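Local coordinates for uncharacterized protein AF_1796 (Archaeoglobus fulgidus, PDB 1VIM) that is of unknown function but belongs to the PHI subfamily of SIS proteins and may bind carbohydrate derivatives and act as an isomerase, at residues A[128-131]-A[132-135]; A[63-66]-A[67-71]. All coordinates share one frame; numbering follows the deposited sequence.

Contact 1 of 2, residues A[128-131]-A[132-135]; sequences SSLA and KMAD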
# COMPACT_ATOMS: atom_id res chain seq x y z
N SER A 128 13.76 -7.00 24.65
CA SER A 128 13.40 -7.73 23.44
C SER A 128 14.52 -7.79 22.42
O SER A 128 15.48 -7.04 22.50
CB SER A 128 12.18 -7.10 22.80
OG SER A 128 12.45 -5.74 22.43
N SER A 129 14.38 -8.67 21.42
CA SER A 129 15.34 -8.73 20.32
C SER A 129 15.54 -7.34 19.67
O SER A 129 16.67 -6.94 19.36
CB SER A 129 14.87 -9.73 19.26
OG SER A 129 14.80 -11.06 19.80
N LEU A 130 14.45 -6.61 19.41
CA LEU A 130 14.58 -5.32 18.76
C LEU A 130 15.31 -4.33 19.66
O LEU A 130 16.20 -3.61 19.19
CB LEU A 130 13.18 -4.83 18.39
CG LEU A 130 13.18 -3.56 17.55
CD1 LEU A 130 13.81 -3.87 16.19
CD2 LEU A 130 11.81 -2.99 17.41
N ALA A 131 14.94 -4.30 20.94
CA ALA A 131 15.55 -3.36 21.89
C ALA A 131 17.04 -3.61 22.05
O ALA A 131 17.82 -2.66 22.11
CB ALA A 131 14.84 -3.43 23.22
N LYS A 132 17.44 -4.89 22.09
CA LYS A 132 18.86 -5.20 22.26
C LYS A 132 19.74 -4.68 21.14
O LYS A 132 20.92 -4.42 21.36
CB LYS A 132 19.09 -6.70 22.48
CG LYS A 132 18.52 -7.20 23.80
CD LYS A 132 18.86 -8.66 24.04
CE LYS A 132 18.04 -9.57 23.17
NZ LYS A 132 18.40 -11.01 23.42
N MET A 133 19.18 -4.52 19.94
CA MET A 133 19.89 -3.98 18.79
C MET A 133 19.90 -2.45 18.73
O MET A 133 20.64 -1.87 17.94
CB MET A 133 19.24 -4.48 17.49
CG MET A 133 19.61 -5.90 17.12
SD MET A 133 18.98 -6.34 15.49
CE MET A 133 17.30 -6.44 15.83
N ALA A 134 19.08 -1.81 19.54
CA ALA A 134 18.74 -0.40 19.31
C ALA A 134 19.73 0.54 19.96
O ALA A 134 20.27 0.26 21.03
CB ALA A 134 17.37 -0.11 19.86
N ASP A 135 19.94 1.67 19.31
CA ASP A 135 20.70 2.74 19.92
C ASP A 135 19.91 3.47 20.99
O ASP A 135 20.50 3.95 21.99
CB ASP A 135 21.18 3.70 18.83
CG ASP A 135 22.10 3.02 17.88
OD1 ASP A 135 21.64 2.49 16.85
OD2 ASP A 135 23.33 2.94 18.08
O HOH W 1 19.95 -1.50 23.37
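The flat groups that meet in this short helix are the peptide carbonyls of Ser128, Leu130 and Ala131. Lys132 N donates to Ser128 O in a hydrogen bond of 2.9 Å. Ala134 N comes to Ala131 O at 3.0 Å and well above the carbonyl plane, so it does not sit on a lone pair. A water donates to Ala131 O at 2.7 Å. The same water donates to Ala134 O and bridges the two ends of this turn. Met133 N makes a weak bond to Leu130 O.

Ser128 is the N-cap. Its OG accepts from Ala131 N at 3.2 Å, with chi1 of 62° turning the hydroxyl back over the first turn. OG is also bonded to Lys125 O, while Ser129 OG is held by Glu101. The alkyl chain of Lys132 runs back alongside Ser128. Its CG lies 3.3 Å from Ser128 O, and the bend at chi3 (-74°) returns CE toward the same oxygen. The Met133 chain folds in a similar way. Its CE lies 3.6 Å from Ser129 O and 4.3 Å from Leu130 CD1. Met133 also packs on Val106 and Lys110 of helix 103-115, and Leu130 on Ala121 of strand 118-123.

The chemistry is mainly that of a capped, single-turn helix. One serine oxygen supplies an acceptor that the backbone lacks at the start, and water joins the carbonyls of Ala131 and Ala134 where the chain leaves toward strand 136-139.

Contact 2 of 2, residues A[63-66]-A[67-71]; sequences KAFA and MRLMH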
# COMPACT_ATOMS: atom_id res chain seq x y z
N LYS A 63 3.57 4.54 9.44
CA LYS A 63 3.20 5.41 8.32
C LYS A 63 2.63 6.74 8.80
O LYS A 63 3.00 7.80 8.30
CB LYS A 63 2.26 4.73 7.34
CG LYS A 63 2.93 3.70 6.46
CD LYS A 63 1.92 3.05 5.52
CE LYS A 63 2.72 2.39 4.39
NZ LYS A 63 1.83 1.96 3.27
N ALA A 64 1.77 6.70 9.82
CA ALA A 64 1.22 7.95 10.34
C ALA A 64 2.32 8.85 10.87
O ALA A 64 2.30 10.07 10.63
CB ALA A 64 0.22 7.67 11.44
N PHE A 65 3.29 8.26 11.58
CA PHE A 65 4.40 9.03 12.11
C PHE A 65 5.28 9.55 10.99
O PHE A 65 5.69 10.75 11.00
CB PHE A 65 5.17 8.14 13.07
CG PHE A 65 6.36 8.81 13.72
CD1 PHE A 65 6.24 10.03 14.37
CD2 PHE A 65 7.58 8.17 13.72
CE1 PHE A 65 7.34 10.60 14.99
CE2 PHE A 65 8.71 8.76 14.36
CZ PHE A 65 8.56 9.98 14.98
N ALA A 66 5.59 8.70 10.01
CA ALA A 66 6.45 9.16 8.89
C ALA A 66 5.80 10.35 8.16
O ALA A 66 6.47 11.32 7.78
CB ALA A 66 6.73 8.02 7.92
N MET A 67 4.49 10.29 7.96
CA MET A 67 3.81 11.36 7.27
C MET A 67 3.99 12.68 8.05
O MET A 67 4.29 13.71 7.48
CB MET A 67 2.33 11.03 7.10
CG MET A 67 1.58 12.13 6.34
SD MET A 67 -0.17 11.90 6.22
CE MET A 67 -0.31 10.58 4.98
N ARG A 68 3.84 12.63 9.37
CA ARG A 68 4.05 13.83 10.18
C ARG A 68 5.49 14.30 10.16
O ARG A 68 5.74 15.53 10.14
CB ARG A 68 3.65 13.57 11.63
CG ARG A 68 2.23 13.83 11.86
CD ARG A 68 1.84 15.35 11.90
NE ARG A 68 0.44 15.32 12.24
CZ ARG A 68 -0.53 15.18 11.37
NH1 ARG A 68 -0.28 15.25 10.06
NH2 ARG A 68 -1.77 15.01 11.81
N LEU A 69 6.46 13.39 10.19
CA LEU A 69 7.86 13.83 10.07
C LEU A 69 8.06 14.55 8.74
O LEU A 69 8.80 15.53 8.67
CB LEU A 69 8.84 12.65 10.21
CG LEU A 69 8.97 12.02 11.60
CD1 LEU A 69 9.90 10.83 11.50
CD2 LEU A 69 9.44 13.03 12.65
N MET A 70 7.41 14.07 7.68
CA MET A 70 7.49 14.76 6.39
C MET A 70 6.90 16.17 6.53
O MET A 70 7.49 17.16 6.07
CB MET A 70 6.84 13.92 5.29
CG MET A 70 6.86 14.60 3.90
SD MET A 70 5.53 15.77 3.60
CE MET A 70 4.08 14.62 3.53
N HIS A 71 5.76 16.28 7.20
CA HIS A 71 5.14 17.59 7.44
C HIS A 71 6.06 18.55 8.17
O HIS A 71 6.01 19.75 7.89
CB HIS A 71 3.82 17.47 8.20
CG HIS A 71 2.77 16.71 7.45
ND1 HIS A 71 1.68 16.12 8.07
CD2 HIS A 71 2.63 16.42 6.13
CE1 HIS A 71 0.94 15.50 7.17
NE2 HIS A 71 1.51 15.66 5.98
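Phe65 and Leu69, four residues apart on helix 56-71, form the apolar part of the contact. CD1 of Leu69 lies over one face of the Phe65 ring, 4.0 Å from the centroid, as a CH-pi contact. It is offset toward the rim, and its nearest ring atom is CE2 of Phe65 at 3.7 Å. CD2 of Leu69 reaches CE1 and CZ of the same ring, so both methyls touch it. CG of Phe65 stands anti to the backbone N (chi1 -180°), which sends the ring out from the helix. Leu69, with CG beside its own N (chi1 -70°), reaches back to lay CD1 over the ring face. Leu170 and Leu173 of helix 160-181 also pack on the ring. With an alanine here, Leu69 CD1 would probably lose the aromatic face it rests on, and a gap is likely to open against helix 160-181.

The backbone bonds are the regular i to i+4 set. Met67 N, Arg68 N, Leu69 N and Met70 N donate to the carbonyls of Lys63, Ala64, Phe65 and Ala66. Leu69 N to Phe65 O measures 2.9 Å.

Polar side chains meet beyond the apolar pair. Arg68 NH1 donates to His71 ND1 at 2.9 Å, with an N-H...N angle of 140°. The ND1 atom lies in the guanidinium plane, and NH1 lies in the imidazole plane. Met67 O sits 3.3 Å above the centre of the His71 ring. Arg68 NH2 is bonded to Thr160 OG1 of the second subunit. Lys63 NZ reaches Glu81 in a salt bridge.

Ala64, Met67 and Arg68 are among the residues that meet neighbouring subunits. The helix belongs to the beta-alpha-beta unit of strand 50-53, helix 56-71 and strand 76-78, in the parallel sheet, flanked by helices, of the alpha-beta-alpha SIS fold.

In the fold
The two contacts lie within the same SIS domain and are each local to one helix. Contact 2, on helix 56-71, comes first along the chain; contact 1, on helix 129-133, follows. Their centres are about 23 Å apart, on opposite sides of the chain's centre. The nearest atoms are about 12 Å apart, so they do not touch. Both helices connect strands of one parallel sheet. Helix 56-71 joins strands 50-53 and 76-78, while helix 129-133 joins 118-123 and 136-139. The two crossovers thus lead to the two outermost strands. Contact 2 meets neighbouring subunits of the tetramer, but contact 1 meets none.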